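Local coordinates for sterol regulatory element-binding protein cleavage-activating protein (Schizosaccharomyces pombe, PDB 4YHC) that escorts the transcription factor precursor sre1 for its processing when sterol and oxygen are low, here represented by its WD40 domain, at residues L260-S273 against V284-E297. The protein carries 9 engineered substitutions. Residues are numbered along the deposited sequence; the frame is centred on the assembly and turned at random.
Sequences LPPIKVNTFSVGVS and VSSISFCFTHAVTE
The strand from S269 runs antiparallel to the strand that ends at T292, as a beta hairpin of the WD40 domain, the strand axes 4.8 Å apart at 161°, with S269 opposite C290 and G271 opposite S288 as hydrogen-bonded pairs. V270, V272, I287 and F289 share one face of the sheet, where V270 CG1 and V272 CG1 both rest on I287 CG2. F268 CZ lies over a face of the F289 ring, 3.6 Å from F289 CD1, with the planes inclined at 44°; F258 meets F289 edge-to-face. Ahead of the S269 strand, L260-I263 runs along F291: I263 CG1 sits over a face of its ring, 4.0 Å from the F291 centroid, while P261 CG reaches F291 CZ and L260 CD2 reaches F291 CE1. A type II beta turn, K264-T267, links I263 to F268. With chi1 at 64°, T267 OG1 stands between its own backbone N and carbonyl carbon; there it donates to K264 O (2.7 Å) and accepts a nearly straight bond from T292 N (3.1 Å), tying the turn to the neighbouring strand. A water joins T267 O to T292 OG1. At the other end of the pairing, the hydroxyls of the buried S273 and S286 hydrogen-bond, OG to OG, at 2.7 Å.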
ATOM      1  N   LEU A 260      -4.660 -20.999  -3.333  1.00 22.40           N
ATOM      2  CA  LEU A 260      -3.672 -20.329  -4.180  1.00 22.16           C
ATOM      3  C   LEU A 260      -2.472 -21.223  -4.409  1.00 19.19           C
ATOM      4  O   LEU A 260      -2.199 -22.129  -3.634  1.00 21.89           O
ATOM      5  CB  LEU A 260      -3.163 -18.994  -3.546  1.00 16.28           C
ATOM      6  CG  LEU A 260      -4.271 -17.927  -3.523  1.00 24.96           C
ATOM      7  CD1 LEU A 260      -3.749 -16.736  -2.725  1.00 32.31           C
ATOM      8  CD2 LEU A 260      -4.741 -17.467  -4.909  1.00 25.74           C
ATOM      9  N   PRO A 261      -1.701 -20.911  -5.414  1.00 25.41           N
ATOM     10  CA  PRO A 261      -0.398 -21.570  -5.548  1.00 18.36           C
ATOM     11  C   PRO A 261       0.592 -20.953  -4.607  1.00 18.24           C
ATOM     12  O   PRO A 261       0.247 -19.980  -3.873  1.00 23.01           O
ATOM     13  CB  PRO A 261      -0.035 -21.321  -7.007  1.00 18.96           C
ATOM     14  CG  PRO A 261      -0.734 -20.097  -7.377  1.00 21.04           C
ATOM     15  CD  PRO A 261      -2.010 -20.027  -6.571  1.00 20.19           C
ATOM     16  N   PRO A 262       1.800 -21.528  -4.566  1.00 18.67           N
ATOM     17  CA  PRO A 262       2.792 -21.115  -3.662  1.00 18.67           C
ATOM     18  C   PRO A 262       3.163 -19.669  -3.925  1.00 24.56           C
ATOM     19  O   PRO A 262       3.311 -19.284  -5.064  1.00 23.46           O
ATOM     20  CB  PRO A 262       3.976 -22.019  -4.005  1.00 17.87           C
ATOM     21  CG  PRO A 262       3.363 -23.239  -4.622  1.00 23.27           C
ATOM     22  CD  PRO A 262       2.210 -22.746  -5.355  1.00 18.64           C
ATOM     23  N   ILE A 263       3.347 -18.917  -2.859  1.00 21.16           N
ATOM     24  CA  ILE A 263       3.498 -17.443  -2.926  1.00 20.55           C
ATOM     25  C   ILE A 263       4.895 -17.122  -2.477  1.00 23.99           C
ATOM     26  O   ILE A 263       5.404 -17.661  -1.506  1.00 27.44           O
ATOM     27  CB  ILE A 263       2.428 -16.778  -2.035  1.00 24.67           C
ATOM     28  CG1 ILE A 263       1.092 -16.865  -2.743  1.00 21.64           C
ATOM     29  CG2 ILE A 263       2.752 -15.303  -1.665  1.00 18.32           C
ATOM     30  CD1 ILE A 263      -0.070 -16.597  -1.823  1.00 23.40           C
ATOM     31  N   LYS A 264       5.560 -16.263  -3.202  1.00 22.68           N
ATOM     32  CA  LYS A 264       6.864 -15.795  -2.807  1.00 18.70           C
ATOM     33  C   LYS A 264       6.842 -14.901  -1.614  1.00 16.66           C
ATOM     34  O   LYS A 264       5.997 -14.039  -1.503  1.00 17.03           O
ATOM     35  CB  LYS A 264       7.490 -15.081  -3.985  1.00 21.85           C
ATOM     36  CG  LYS A 264       8.934 -14.794  -3.780  1.00 25.62           C
ATOM     37  CD  LYS A 264       9.565 -14.456  -5.127  1.00 33.27           C
ATOM     38  CE  LYS A 264      10.959 -13.879  -4.951  1.00 38.87           C
ATOM     39  NZ  LYS A 264      11.675 -14.742  -3.947  1.00 45.28           N
ATOM     40  N   VAL A 265       7.734 -15.140  -0.664  1.00 20.96           N
ATOM     41  CA  VAL A 265       7.748 -14.405   0.539  1.00 17.41           C
ATOM     42  C   VAL A 265       7.720 -12.864   0.301  1.00 21.73           C
ATOM     43  O   VAL A 265       8.306 -12.320  -0.607  1.00 23.21           O
ATOM     44  CB  VAL A 265       8.904 -14.839   1.487  1.00 30.81           C
ATOM     45  CG1 VAL A 265      10.242 -14.465   0.823  1.00 34.47           C
ATOM     46  CG2 VAL A 265       8.743 -14.073   2.792  1.00 23.15           C
ATOM     47  N   ASN A 266       6.906 -12.193   1.077  1.00 18.90           N
ATOM     48  CA  ASN A 266       6.754 -10.749   0.997  1.00 18.41           C
ATOM     49  C   ASN A 266       6.293 -10.161  -0.290  1.00 23.62           C
ATOM     50  O   ASN A 266       6.668  -9.043  -0.641  1.00 20.94           O
ATOM     51  CB  ASN A 266       8.069 -10.099   1.364  1.00 27.26           C
ATOM     52  CG  ASN A 266       8.010  -9.530   2.734  1.00 43.84           C
ATOM     53  OD1 ASN A 266       7.099  -8.715   3.056  1.00 50.99           O
ATOM     54  ND2 ASN A 266       8.940  -9.920   3.560  1.00 48.87           N
ATOM     55  N   THR A 267       5.528 -10.889  -1.071  1.00 15.78           N
ATOM     56  CA  THR A 267       5.086 -10.292  -2.333  1.00 15.65           C
ATOM     57  C   THR A 267       3.582 -10.152  -2.488  1.00 17.51           C
ATOM     58  O   THR A 267       3.154  -9.836  -3.583  1.00 16.99           O
ATOM     59  CB  THR A 267       5.596 -11.110  -3.522  1.00 15.85           C
ATOM     60  OG1 THR A 267       4.986 -12.438  -3.467  1.00 16.12           O
ATOM     61  CG2 THR A 267       7.167 -11.241  -3.411  1.00 16.90           C
ATOM     62  N   PHE A 268       2.830 -10.398  -1.422  1.00 19.86           N
ATOM     63  CA  PHE A 268       1.408 -10.503  -1.429  1.00 16.18           C
ATOM     64  C   PHE A 268       0.696  -9.176  -1.032  1.00 17.25           C
ATOM     65  O   PHE A 268       1.034  -8.571  -0.030  1.00 19.42           O
ATOM     66  CB  PHE A 268       1.011 -11.605  -0.446  1.00 15.35           C
ATOM     67  CG  PHE A 268      -0.485 -11.899  -0.381  1.00 15.28           C
ATOM     68  CD1 PHE A 268      -1.095 -12.728  -1.295  1.00 19.63           C
ATOM     69  CD2 PHE A 268      -1.257 -11.423   0.645  1.00 21.05           C
ATOM     70  CE1 PHE A 268      -2.437 -13.037  -1.219  1.00 17.03           C
ATOM     71  CE2 PHE A 268      -2.616 -11.668   0.719  1.00 18.53           C
ATOM     72  CZ  PHE A 268      -3.219 -12.482  -0.217  1.00 15.26           C
ATOM     73  N   SER A 269      -0.309  -8.770  -1.776  1.00 14.92           N
ATOM     74  CA  SER A 269      -1.162  -7.673  -1.324  1.00 19.05           C
ATOM     75  C   SER A 269      -2.605  -7.946  -1.715  1.00 16.65           C
ATOM     76  O   SER A 269      -2.901  -8.902  -2.505  1.00 14.81           O
ATOM     77  CB  SER A 269      -0.653  -6.325  -1.837  1.00 18.66           C
ATOM     78  OG  SER A 269      -0.690  -6.340  -3.207  1.00 16.08           O
ATOM     79  N   VAL A 270      -3.509  -7.134  -1.137  1.00 14.74           N
ATOM     80  CA  VAL A 270      -4.941  -7.320  -1.352  1.00 17.59           C
ATOM     81  C   VAL A 270      -5.589  -6.015  -1.652  1.00 20.05           C
ATOM     82  O   VAL A 270      -5.275  -5.041  -1.024  1.00 14.97           O
ATOM     83  CB  VAL A 270      -5.632  -7.913  -0.115  1.00 15.83           C
ATOM     84  CG1 VAL A 270      -7.158  -8.157  -0.333  1.00 14.92           C
ATOM     85  CG2 VAL A 270      -4.917  -9.159   0.309  1.00 14.94           C
ATOM     86  N   GLY A 271      -6.513  -5.976  -2.564  1.00 14.71           N
ATOM     87  CA  GLY A 271      -7.420  -4.781  -2.602  1.00 16.75           C
ATOM     88  C   GLY A 271      -8.860  -5.269  -2.639  1.00 18.26           C
ATOM     89  O   GLY A 271      -9.123  -6.370  -3.161  1.00 15.37           O
ATOM     90  N   VAL A 272      -9.776  -4.500  -2.065  1.00 16.03           N
ATOM     91  CA  VAL A 272     -11.211  -4.772  -2.141  1.00 15.10           C
ATOM     92  C   VAL A 272     -11.988  -3.530  -2.660  1.00 17.12           C
ATOM     93  O   VAL A 272     -11.566  -2.352  -2.487  1.00 16.27           O
ATOM     94  CB  VAL A 272     -11.773  -5.267  -0.795  1.00 19.18           C
ATOM     95  CG1 VAL A 272     -11.100  -6.556  -0.308  1.00 15.21           C
ATOM     96  CG2 VAL A 272     -11.596  -4.196   0.266  1.00 15.64           C
ATOM     97  N   SER A 273     -13.097  -3.787  -3.349  1.00 15.31           N
ATOM     98  CA  SER A 273     -13.833  -2.754  -4.025  1.00 15.45           C
ATOM     99  C   SER A 273     -15.154  -2.392  -3.385  1.00 18.23           C
ATOM    100  O   SER A 273     -15.807  -3.215  -2.760  1.00 15.86           O
ATOM    101  CB  SER A 273     -14.008  -3.077  -5.499  1.00 18.99           C
ATOM    102  OG  SER A 273     -15.017  -4.064  -5.692  1.00 19.36           O
ATOM    103  N   VAL A 284     -18.145  -5.824   0.410  1.00 18.06           N
ATOM    104  CA  VAL A 284     -17.373  -5.449  -0.771  1.00 16.25           C
ATOM    105  C   VAL A 284     -17.946  -6.049  -2.010  1.00 18.83           C
ATOM    106  O   VAL A 284     -18.635  -7.080  -1.954  1.00 16.40           O
ATOM    107  CB  VAL A 284     -15.865  -5.879  -0.630  1.00 18.25           C
ATOM    108  CG1 VAL A 284     -15.302  -5.296   0.636  1.00 15.96           C
ATOM    109  CG2 VAL A 284     -15.708  -7.410  -0.664  1.00 17.59           C
ATOM    110  N   SER A 285     -17.709  -5.418  -3.153  1.00 18.45           N
ATOM    111  CA  SER A 285     -18.201  -5.962  -4.392  1.00 20.25           C
ATOM    112  C   SER A 285     -17.227  -7.009  -4.978  1.00 25.04           C
ATOM    113  O   SER A 285     -17.656  -7.802  -5.813  1.00 20.44           O
ATOM    114  CB  SER A 285     -18.359  -4.877  -5.462  1.00 18.24           C
ATOM    115  OG  SER A 285     -19.329  -3.914  -5.089  1.00 27.88           O
ATOM    116  N   SER A 286     -15.966  -6.985  -4.557  1.00 15.63           N
ATOM    117  CA  SER A 286     -14.881  -7.865  -5.139  1.00 18.29           C
ATOM    118  C   SER A 286     -13.655  -7.879  -4.287  1.00 20.21           C
ATOM    119  O   SER A 286     -13.494  -6.971  -3.445  1.00 16.06           O
ATOM    120  CB  SER A 286     -14.475  -7.523  -6.559  1.00 17.98           C
ATOM    121  OG  SER A 286     -13.851  -6.254  -6.697  1.00 21.76           O
ATOM    122  N   ILE A 287     -12.830  -8.930  -4.437  1.00 15.21           N
ATOM    123  CA  ILE A 287     -11.560  -9.007  -3.720  1.00 15.11           C
ATOM    124  C   ILE A 287     -10.530  -9.344  -4.774  1.00 18.39           C
ATOM    125  O   ILE A 287     -10.780 -10.245  -5.614  1.00 18.27           O
ATOM    126  CB  ILE A 287     -11.573 -10.139  -2.693  1.00 16.33           C
ATOM    127  CG1 ILE A 287     -12.814 -10.082  -1.836  1.00 31.83           C
ATOM    128  CG2 ILE A 287     -10.297 -10.125  -1.836  1.00 18.73           C
ATOM    129  CD1 ILE A 287     -12.947 -11.259  -0.871  1.00 37.10           C
ATOM    130  N   SER A 288      -9.355  -8.734  -4.682  1.00 16.63           N
ATOM    131  CA  SER A 288      -8.243  -8.980  -5.631  1.00 16.56           C
ATOM    132  C   SER A 288      -7.005  -9.213  -4.830  1.00 20.01           C
ATOM    133  O   SER A 288      -6.716  -8.463  -3.827  1.00 14.76           O
ATOM    134  CB  SER A 288      -7.966  -7.798  -6.508  1.00 14.72           C
ATOM    135  OG  SER A 288      -9.034  -7.439  -7.337  1.00 17.97           O
ATOM    136  N   PHE A 289      -6.243 -10.224  -5.265  1.00 14.82           N
ATOM    137  CA  PHE A 289      -4.925 -10.548  -4.669  1.00 14.86           C
ATOM    138  C   PHE A 289      -3.878 -10.315  -5.741  1.00 16.28           C
ATOM    139  O   PHE A 289      -4.137 -10.614  -6.926  1.00 16.72           O
ATOM    140  CB  PHE A 289      -4.772 -12.017  -4.246  1.00 15.01           C
ATOM    141  CG  PHE A 289      -5.731 -12.496  -3.240  1.00 19.72           C
ATOM    142  CD1 PHE A 289      -6.152 -11.678  -2.184  1.00 20.75           C
ATOM    143  CD2 PHE A 289      -6.197 -13.774  -3.268  1.00 19.69           C
ATOM    144  CE1 PHE A 289      -7.045 -12.130  -1.218  1.00 15.73           C
ATOM    145  CE2 PHE A 289      -7.078 -14.230  -2.296  1.00 25.44           C
ATOM    146  CZ  PHE A 289      -7.544 -13.374  -1.287  1.00 17.90           C
ATOM    147  N   CYS A 290      -2.709  -9.864  -5.322  1.00 14.86           N
ATOM    148  CA  CYS A 290      -1.533  -9.743  -6.153  1.00 14.92           C
ATOM    149  C   CYS A 290      -0.424 -10.446  -5.442  1.00 15.05           C
ATOM    150  O   CYS A 290      -0.220 -10.260  -4.263  1.00 16.49           O
ATOM    151  CB  CYS A 290      -1.124  -8.264  -6.353  1.00 23.38           C
ATOM    152  SG  CYS A 290       0.362  -8.058  -7.368  1.00 94.18           S
ATOM    153  N   PHE A 291       0.333 -11.234  -6.180  1.00 15.21           N
ATOM    154  CA  PHE A 291       1.521 -11.945  -5.620  1.00 20.74           C
ATOM    155  C   PHE A 291       2.489 -12.399  -6.730  1.00 16.19           C
ATOM    156  O   PHE A 291       2.158 -12.327  -7.916  1.00 15.65           O
ATOM    157  CB  PHE A 291       1.084 -13.106  -4.710  1.00 15.50           C
ATOM    158  CG  PHE A 291       0.353 -14.175  -5.433  1.00 17.74           C
ATOM    159  CD1 PHE A 291      -1.015 -14.146  -5.573  1.00 20.10           C
ATOM    160  CD2 PHE A 291       1.068 -15.218  -6.015  1.00 18.50           C
ATOM    161  CE1 PHE A 291      -1.673 -15.171  -6.233  1.00 19.14           C
ATOM    162  CE2 PHE A 291       0.433 -16.222  -6.685  1.00 19.22           C
ATOM    163  CZ  PHE A 291      -0.938 -16.205  -6.811  1.00 18.64           C
ATOM    164  N   THR A 292       3.696 -12.752  -6.313  1.00 17.53           N
ATOM    165  CA  THR A 292       4.672 -13.423  -7.162  1.00 18.68           C
ATOM    166  C   THR A 292       4.670 -14.882  -6.864  1.00 16.35           C
ATOM    167  O   THR A 292       4.727 -15.328  -5.725  1.00 16.40           O
ATOM    168  CB  THR A 292       6.059 -12.834  -6.954  1.00 20.05           C
ATOM    169  OG1 THR A 292       5.966 -11.441  -7.267  1.00 19.23           O
ATOM    170  CG2 THR A 292       7.135 -13.488  -7.897  1.00 16.84           C
ATOM    171  N   HIS A 293       4.461 -15.621  -7.917  1.00 16.48           N
ATOM    172  CA  HIS A 293       4.320 -17.054  -7.863  1.00 16.73           C
ATOM    173  C   HIS A 293       5.708 -17.602  -7.490  1.00 20.16           C
ATOM    174  O   HIS A 293       6.734 -17.258  -8.147  1.00 21.93           O
ATOM    175  CB  HIS A 293       3.886 -17.486  -9.258  1.00 16.79           C
ATOM    176  CG  HIS A 293       3.313 -18.859  -9.322  1.00 17.30           C
ATOM    177  ND1 HIS A 293       4.045 -20.005  -9.010  1.00 18.53           N
ATOM    178  CD2 HIS A 293       2.075 -19.271  -9.625  1.00 16.87           C
ATOM    179  CE1 HIS A 293       3.264 -21.061  -9.176  1.00 20.24           C
ATOM    180  NE2 HIS A 293       2.070 -20.637  -9.557  1.00 17.19           N
ATOM    181  N   ALA A 294       5.779 -18.358  -6.417  1.00 18.00           N
ATOM    182  CA  ALA A 294       7.022 -18.925  -5.954  1.00 18.22           C
ATOM    183  C   ALA A 294       7.670 -19.955  -6.888  1.00 20.65           C
ATOM    184  O   ALA A 294       8.856 -20.193  -6.790  1.00 25.28           O
ATOM    185  CB  ALA A 294       6.829 -19.561  -4.574  1.00 20.47           C
ATOM    186  N   VAL A 295       6.942 -20.516  -7.824  1.00 21.37           N
ATOM    187  CA  VAL A 295       7.467 -21.496  -8.750  1.00 18.53           C
ATOM    188  C   VAL A 295       7.954 -20.805  -9.992  1.00 23.05           C
ATOM    189  O   VAL A 295       9.124 -20.879 -10.310  1.00 18.90           O
ATOM    190  CB  VAL A 295       6.465 -22.597  -9.143  1.00 20.82           C
ATOM    191  CG1 VAL A 295       7.115 -23.626 -10.132  1.00 21.19           C
ATOM    192  CG2 VAL A 295       5.932 -23.294  -7.894  1.00 21.39           C
ATOM    193  N   THR A 296       7.081 -20.093 -10.670  1.00 22.37           N
ATOM    194  CA  THR A 296       7.446 -19.451 -11.974  1.00 23.49           C
ATOM    195  C   THR A 296       8.030 -18.037 -11.857  1.00 22.21           C
ATOM    196  O   THR A 296       8.456 -17.465 -12.839  1.00 21.45           O
ATOM    197  CB  THR A 296       6.194 -19.334 -12.840  1.00 22.68           C
ATOM    198  OG1 THR A 296       5.215 -18.563 -12.150  1.00 23.92           O
ATOM    199  CG2 THR A 296       5.592 -20.751 -13.099  1.00 28.05           C
ATOM    200  N   GLU A 297       8.043 -17.491 -10.641  1.00 21.88           N
ATOM    201  CA  GLU A 297       8.406 -16.124 -10.421  1.00 26.73           C
ATOM    202  C   GLU A 297       7.654 -15.124 -11.296  1.00 19.49           C
ATOM    203  O   GLU A 297       8.138 -14.039 -11.490  1.00 26.06           O
ATOM    204  CB  GLU A 297       9.925 -15.956 -10.579  1.00 30.42           C
ATOM    205  CG  GLU A 297      10.682 -16.758  -9.533  1.00 36.63           C
ATOM    206  CD  GLU A 297      11.108 -15.954  -8.314  1.00 60.14           C
ATOM    207  OE1 GLU A 297      11.786 -16.529  -7.420  1.00 59.45           O
ATOM    208  OE2 GLU A 297      10.761 -14.744  -8.232  1.00 73.94           O
TER
HETATM  209  O   HOH W   1       4.063  -9.400  -6.355  1.00 28.14           O